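PDB 2QFZ: TBC1 domain family member 22A from Homo sapiens, which may act as a GTPase-activating protein for Rab family proteins, through the TBC domain held in this chain. Local coordinates for residues F86-H91 / D190-M195; E131-I136 / N186-T191. One frame throughout, in Å; residues are numbered along the deposited sequence.

Contact 1 of 2, residues F86-H91 / D190-M195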
loop_
_atom_site.group_PDB
_atom_site.type_symbol
_atom_site.label_atom_id
_atom_site.label_comp_id
_atom_site.label_asym_id
_atom_site.label_seq_id
_atom_site.Cartn_x
_atom_site.Cartn_y
_atom_site.Cartn_z
ATOM N N PHE A 86 1.868 20.715 9.564
ATOM C CA PHE A 86 1.048 21.464 10.526
ATOM C C PHE A 86 0.644 22.840 10.007
ATOM O O PHE A 86 -0.459 23.314 10.304
ATOM C CB PHE A 86 1.802 21.634 11.820
ATOM C CG PHE A 86 2.239 20.349 12.447
ATOM C CD1 PHE A 86 1.540 19.157 12.235
ATOM C CD2 PHE A 86 3.329 20.342 13.311
ATOM C CE1 PHE A 86 1.953 17.958 12.868
ATOM C CE2 PHE A 86 3.722 19.160 13.956
ATOM C CZ PHE A 86 3.023 17.962 13.707
ATOM N N ALA A 87 1.539 23.477 9.247
ATOM C CA ALA A 87 1.174 24.675 8.483
ATOM C C ALA A 87 0.066 24.427 7.459
ATOM O O ALA A 87 -0.735 25.313 7.214
ATOM C CB ALA A 87 2.426 25.291 7.782
ATOM N N PHE A 88 0.020 23.242 6.831
ATOM C CA PHE A 88 -1.094 22.946 5.931
ATOM C C PHE A 88 -2.389 22.905 6.722
ATOM O O PHE A 88 -3.369 23.434 6.275
ATOM C CB PHE A 88 -0.956 21.614 5.153
ATOM C CG PHE A 88 0.231 21.520 4.269
ATOM C CD1 PHE A 88 0.930 22.650 3.855
ATOM C CD2 PHE A 88 0.642 20.261 3.815
ATOM C CE1 PHE A 88 2.043 22.515 3.030
ATOM C CE2 PHE A 88 1.716 20.105 2.996
ATOM C CZ PHE A 88 2.436 21.228 2.582
ATOM N N ILE A 89 -2.389 22.248 7.878
ATOM C CA ILE A 89 -3.602 22.105 8.685
ATOM C C ILE A 89 -4.184 23.472 9.071
ATOM O O ILE A 89 -5.399 23.720 8.950
ATOM C CB ILE A 89 -3.351 21.300 9.994
ATOM C CG1 ILE A 89 -2.904 19.862 9.714
ATOM C CG2 ILE A 89 -4.617 21.273 10.845
ATOM C CD1 ILE A 89 -2.723 19.068 10.975
ATOM N N GLU A 90 -3.304 24.349 9.540
ATOM C CA GLU A 90 -3.676 25.698 9.902
ATOM C C GLU A 90 -4.266 26.443 8.704
ATOM O O GLU A 90 -5.300 27.079 8.835
ATOM C CB GLU A 90 -2.456 26.455 10.469
ATOM C CG GLU A 90 -2.789 27.444 11.579
ATOM C CD GLU A 90 -3.604 26.794 12.700
ATOM O OE1 GLU A 90 -3.213 25.683 13.162
ATOM O OE2 GLU A 90 -4.644 27.386 13.103
ATOM N N HIS A 91 -3.616 26.342 7.542
ATOM C CA HIS A 91 -3.983 27.137 6.352
ATOM C C HIS A 91 -5.289 26.672 5.714
ATOM O O HIS A 91 -6.056 27.477 5.198
ATOM C CB HIS A 91 -2.863 27.081 5.312
ATOM C CG HIS A 91 -3.007 28.079 4.199
ATOM N ND1 HIS A 91 -3.945 27.950 3.191
ATOM C CD2 HIS A 91 -2.302 29.198 3.912
ATOM C CE1 HIS A 91 -3.823 28.959 2.347
ATOM N NE2 HIS A 91 -2.834 29.731 2.761
ATOM N N ASP A 190 3.899 12.229 9.508
ATOM C CA ASP A 190 4.708 11.130 8.937
ATOM C C ASP A 190 3.873 10.314 7.930
ATOM O O ASP A 190 4.303 10.024 6.807
ATOM C CB ASP A 190 5.233 10.223 10.080
ATOM C CG ASP A 190 6.248 10.945 11.026
ATOM O OD1 ASP A 190 6.588 12.178 10.810
ATOM O OD2 ASP A 190 6.745 10.255 11.968
ATOM N N THR A 191 2.652 10.008 8.326
ATOM C CA THR A 191 1.716 9.243 7.489
ATOM C C THR A 191 1.394 9.995 6.194
ATOM O O THR A 191 1.443 9.401 5.074
ATOM C CB THR A 191 0.468 8.894 8.265
ATOM O OG1 THR A 191 0.840 8.106 9.384
ATOM C CG2 THR A 191 -0.554 8.095 7.408
ATOM N N TYR A 192 1.133 11.297 6.310
ATOM C CA TYR A 192 0.878 12.142 5.102
ATOM C C TYR A 192 2.072 12.132 4.148
ATOM O O TYR A 192 1.891 11.956 2.943
ATOM C CB TYR A 192 0.481 13.591 5.478
ATOM C CG TYR A 192 0.310 14.540 4.299
ATOM C CD1 TYR A 192 -0.934 14.706 3.665
ATOM C CD2 TYR A 192 1.388 15.257 3.803
ATOM C CE1 TYR A 192 -1.074 15.543 2.599
ATOM C CE2 TYR A 192 1.237 16.093 2.712
ATOM C CZ TYR A 192 0.013 16.230 2.121
ATOM O OH TYR A 192 -0.113 17.084 1.051
ATOM N N TRP A 193 3.282 12.376 4.656
ATOM C CA TRP A 193 4.426 12.506 3.750
ATOM C C TRP A 193 4.789 11.197 3.067
ATOM O O TRP A 193 5.138 11.185 1.897
ATOM C CB TRP A 193 5.648 13.118 4.458
ATOM C CG TRP A 193 5.475 14.572 4.811
ATOM C CD1 TRP A 193 5.421 15.101 6.065
ATOM C CD2 TRP A 193 5.304 15.679 3.904
ATOM N NE1 TRP A 193 5.275 16.441 6.006
ATOM C CE2 TRP A 193 5.177 16.831 4.691
ATOM C CE3 TRP A 193 5.256 15.802 2.506
ATOM C CZ2 TRP A 193 4.995 18.122 4.131
ATOM C CZ3 TRP A 193 5.086 17.090 1.940
ATOM C CH2 TRP A 193 4.959 18.224 2.758
ATOM N N CYS A 194 4.698 10.102 3.793
ATOM C CA CYS A 194 5.032 8.779 3.256
ATOM C C CYS A 194 3.991 8.284 2.262
ATOM O O CYS A 194 4.359 7.808 1.194
ATOM C CB CYS A 194 5.289 7.793 4.402
ATOM S SG CYS A 194 6.910 8.112 5.204
ATOM N N MET A 195 2.715 8.468 2.579
ATOM C CA MET A 195 1.629 8.283 1.605
ATOM C C MET A 195 1.801 9.151 0.360
ATOM O O MET A 195 1.672 8.650 -0.750
ATOM C CB MET A 195 0.262 8.535 2.241
ATOM C CG MET A 195 -0.924 8.008 1.457
ATOM S SD MET A 195 -2.516 8.812 1.851
ATOM C CE MET A 195 -2.159 10.541 1.346
#
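Tyr192 and Trp193, neighbours on helix 181-200, together receive the ring of Phe88 from the last turns of helix 74-91. Tyr192 comes first. Its CG lies anti to the backbone N (chi1 175°), and from there the ring extends so that its CE2 corner meets Phe88 CE2 at 4.1 Å. Its OH lies 4.0 Å from the same Phe88 CE2, a van der Waals contact. Tyr85 and Arg140 also pack on the Tyr192 side chain. Trp193 follows, and its benzo end does the touching: CH2 sits 3.8 Å from Phe88 CE2 and 3.9 Å from Phe88 CZ. The two side chains arrive from opposite directions, and the Phe88 ring and the six-membered ring of Trp193 meet obliquely, their planes 56° apart and centroids 5.8 Å from each other. Within the helix, Tyr192 CD2 lies 3.9 Å above the plane of the Trp193 ring, over its centre, so the tyrosine edge packs on one indole face and the two aromatics form a single surface for Phe88. The indole NE1 hydrogen-bonds to Lys81 O, a second tie to helix 74-91 that probably helps fix the turn of the indole. Arg140 makes a cation-pi contact with Phe88, bringing in helix 124-140. The contact is small, an oblique aromatic cluster that packs the C-terminal end of helix 74-91 against the body of helix 181-200 in the all-helical TBC domain.

Contact 2 of 2, residues E131-I136 / N186-T191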
loop_
_atom_site.group_PDB
_atom_site.type_symbol
_atom_site.label_atom_id
_atom_site.label_comp_id
_atom_site.label_asym_id
_atom_site.label_seq_id
_atom_site.Cartn_x
_atom_site.Cartn_y
_atom_site.Cartn_z
ATOM N N GLU A 131 -9.528 11.522 7.678
ATOM C CA GLU A 131 -10.224 12.568 6.865
ATOM C C GLU A 131 -9.367 13.783 6.579
ATOM O O GLU A 131 -9.387 14.357 5.465
ATOM C CB GLU A 131 -11.527 13.049 7.584
ATOM C CG GLU A 131 -12.626 12.021 7.585
ATOM C CD GLU A 131 -13.861 12.416 8.384
ATOM O OE1 GLU A 131 -13.934 13.570 8.858
ATOM O OE2 GLU A 131 -14.775 11.546 8.532
ATOM N N ARG A 132 -8.624 14.206 7.599
ATOM C CA ARG A 132 -7.780 15.374 7.460
ATOM C C ARG A 132 -6.612 15.134 6.529
ATOM O O ARG A 132 -6.306 15.982 5.673
ATOM C CB ARG A 132 -7.292 15.828 8.834
ATOM C CG ARG A 132 -6.714 17.209 8.807
ATOM C CD ARG A 132 -6.661 17.797 10.174
ATOM N NE ARG A 132 -6.191 16.824 11.154
ATOM C CZ ARG A 132 -6.244 16.973 12.466
ATOM N NH1 ARG A 132 -6.736 18.101 13.014
ATOM N NH2 ARG A 132 -5.762 16.001 13.245
ATOM N N ILE A 133 -5.920 14.002 6.683
ATOM C CA ILE A 133 -4.818 13.631 5.734
ATOM C C ILE A 133 -5.331 13.591 4.288
ATOM O O ILE A 133 -4.714 14.150 3.367
ATOM C CB ILE A 133 -4.191 12.239 6.074
ATOM C CG1 ILE A 133 -3.330 12.312 7.336
ATOM C CG2 ILE A 133 -3.315 11.699 4.894
ATOM C CD1 ILE A 133 -2.940 10.914 7.901
ATOM N N LEU A 134 -6.477 12.924 4.099
ATOM C CA LEU A 134 -7.055 12.715 2.770
ATOM C C LEU A 134 -7.589 14.037 2.174
ATOM O O LEU A 134 -7.330 14.364 1.016
ATOM C CB LEU A 134 -8.144 11.598 2.829
ATOM C CG LEU A 134 -7.586 10.178 2.991
ATOM C CD1 LEU A 134 -8.658 9.194 3.384
ATOM C CD2 LEU A 134 -6.883 9.774 1.701
ATOM N N PHE A 135 -8.238 14.848 2.991
ATOM C CA PHE A 135 -8.680 16.193 2.558
ATOM C C PHE A 135 -7.499 17.118 2.148
ATOM O O PHE A 135 -7.548 17.799 1.092
ATOM C CB PHE A 135 -9.550 16.839 3.661
ATOM C CG PHE A 135 -10.132 18.176 3.283
ATOM C CD1 PHE A 135 -11.338 18.256 2.624
ATOM C CD2 PHE A 135 -9.478 19.350 3.599
ATOM C CE1 PHE A 135 -11.876 19.497 2.250
ATOM C CE2 PHE A 135 -10.013 20.597 3.224
ATOM C CZ PHE A 135 -11.214 20.657 2.556
ATOM N N ILE A 136 -6.434 17.138 2.948
ATOM C CA ILE A 136 -5.245 17.957 2.603
ATOM C C ILE A 136 -4.549 17.453 1.325
ATOM O O ILE A 136 -4.204 18.242 0.430
ATOM C CB ILE A 136 -4.253 18.048 3.800
ATOM C CG1 ILE A 136 -4.815 18.997 4.877
ATOM C CG2 ILE A 136 -2.862 18.539 3.378
ATOM C CD1 ILE A 136 -4.010 18.969 6.185
ATOM N N ASN A 186 2.378 14.032 15.219
ATOM C CA ASN A 186 3.638 13.677 14.559
ATOM C C ASN A 186 3.480 12.452 13.644
ATOM O O ASN A 186 3.966 12.451 12.518
ATOM C CB ASN A 186 4.737 13.425 15.561
ATOM C CG ASN A 186 5.337 14.721 16.122
ATOM O OD1 ASN A 186 4.962 15.839 15.734
ATOM N ND2 ASN A 186 6.270 14.562 17.027
ATOM N N ILE A 187 2.782 11.449 14.144
ATOM C CA ILE A 187 2.397 10.285 13.368
ATOM C C ILE A 187 1.582 10.647 12.140
ATOM O O ILE A 187 1.826 10.106 11.083
ATOM C CB ILE A 187 1.613 9.257 14.216
ATOM C CG1 ILE A 187 2.534 8.617 15.257
ATOM C CG2 ILE A 187 1.004 8.165 13.315
ATOM C CD1 ILE A 187 1.793 7.817 16.339
ATOM N N GLU A 188 0.622 11.564 12.292
ATOM C CA GLU A 188 -0.221 12.023 11.209
ATOM C C GLU A 188 0.594 12.684 10.104
ATOM O O GLU A 188 0.356 12.387 8.892
ATOM C CB GLU A 188 -1.365 12.945 11.715
ATOM C CG GLU A 188 -2.162 13.610 10.596
ATOM C CD GLU A 188 -3.262 14.566 11.053
ATOM O OE1 GLU A 188 -3.648 14.514 12.200
ATOM O OE2 GLU A 188 -3.776 15.350 10.222
ATOM N N ALA A 189 1.560 13.544 10.487
ATOM C CA ALA A 189 2.463 14.186 9.510
ATOM C C ALA A 189 3.297 13.144 8.761
ATOM O O ALA A 189 3.416 13.200 7.555
ATOM C CB ALA A 189 3.435 15.202 10.200
ATOM N N ASP A 190 3.899 12.229 9.508
ATOM C CA ASP A 190 4.708 11.130 8.937
ATOM C C ASP A 190 3.873 10.314 7.930
ATOM O O ASP A 190 4.303 10.024 6.807
ATOM C CB ASP A 190 5.233 10.223 10.080
ATOM C CG ASP A 190 6.248 10.945 11.026
ATOM O OD1 ASP A 190 6.588 12.178 10.810
ATOM O OD2 ASP A 190 6.745 10.255 11.968
ATOM N N THR A 191 2.652 10.008 8.326
ATOM C CA THR A 191 1.716 9.243 7.489
ATOM C C THR A 191 1.394 9.995 6.194
ATOM O O THR A 191 1.443 9.401 5.074
ATOM C CB THR A 191 0.468 8.894 8.265
ATOM O OG1 THR A 191 0.840 8.106 9.384
ATOM C CG2 THR A 191 -0.554 8.095 7.408
#
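Arg132 grips the carboxylate of Glu188 side-on, in a two-pronged salt bridge between two helices of the all-helical TBC fold. NE donates to Glu188 OE2 at 3.0 Å and NH2 to Glu188 OE1 at 2.8 Å, each oxygen offering its syn lone pair. The fit is imperfect: the N-H...O angles are only 134° and 139°, and both oxygens are tilted out of the guanidinium plane. The two side chains cross at about a right angle, with the arginine bent at chi3 to turn its NE edge to the acid. Glu188, its CG anti to the backbone N and its chain extended beyond, reaches straight across. With an alanine in place of Arg132, the buried Glu188 carboxylate would probably lose both of its arginine bonds and its charge partner, keeping the Tyr85 hydroxyl on OE2.

Next to the bridge the contact turns apolar. Ile133 slides past Glu188 in the opposite direction, CG1 against Glu188 CG at 3.7 Å, while its CD1 lies 3.7 Å from Thr191 CG2. The axes of the two segments approach to 10.4 Å and cross at -37°.

Further out, Tyr85 of helix 74-91 probably helps position the acid: its OH hydrogen-bonds to Glu188 OE2, so that oxygen has two partners. Thr191 is steadied from within its own helix, OG1 bonding to Ile187 O at 2.8 Å. That carbonyl also takes the backbone N of Thr191, the two donors reaching it from opposite faces of its plane.

From the N terminus, helix 74-91 supplies the first half of contact 1, and helix 124-140 then supplies the first half of contact 2. Both wait for helix 181-200. Contact 2 closes a loop of 49 intervening residues and is nested inside contact 1, whose loop of 98 residues overlaps it up to the shared stretch. Helix 181-200 is thus flanked by two earlier helices, with Asp190 and Thr191 belonging to both segments on it. The centres of the contacts lie about 5 Å apart and the two touch directly: Tyr192 CE1 packs 3.6 Å from Ile136 CG2, and Ile89 CG1 lies 3.8 Å from Ile136 CD1, tying all three helices into one bundle.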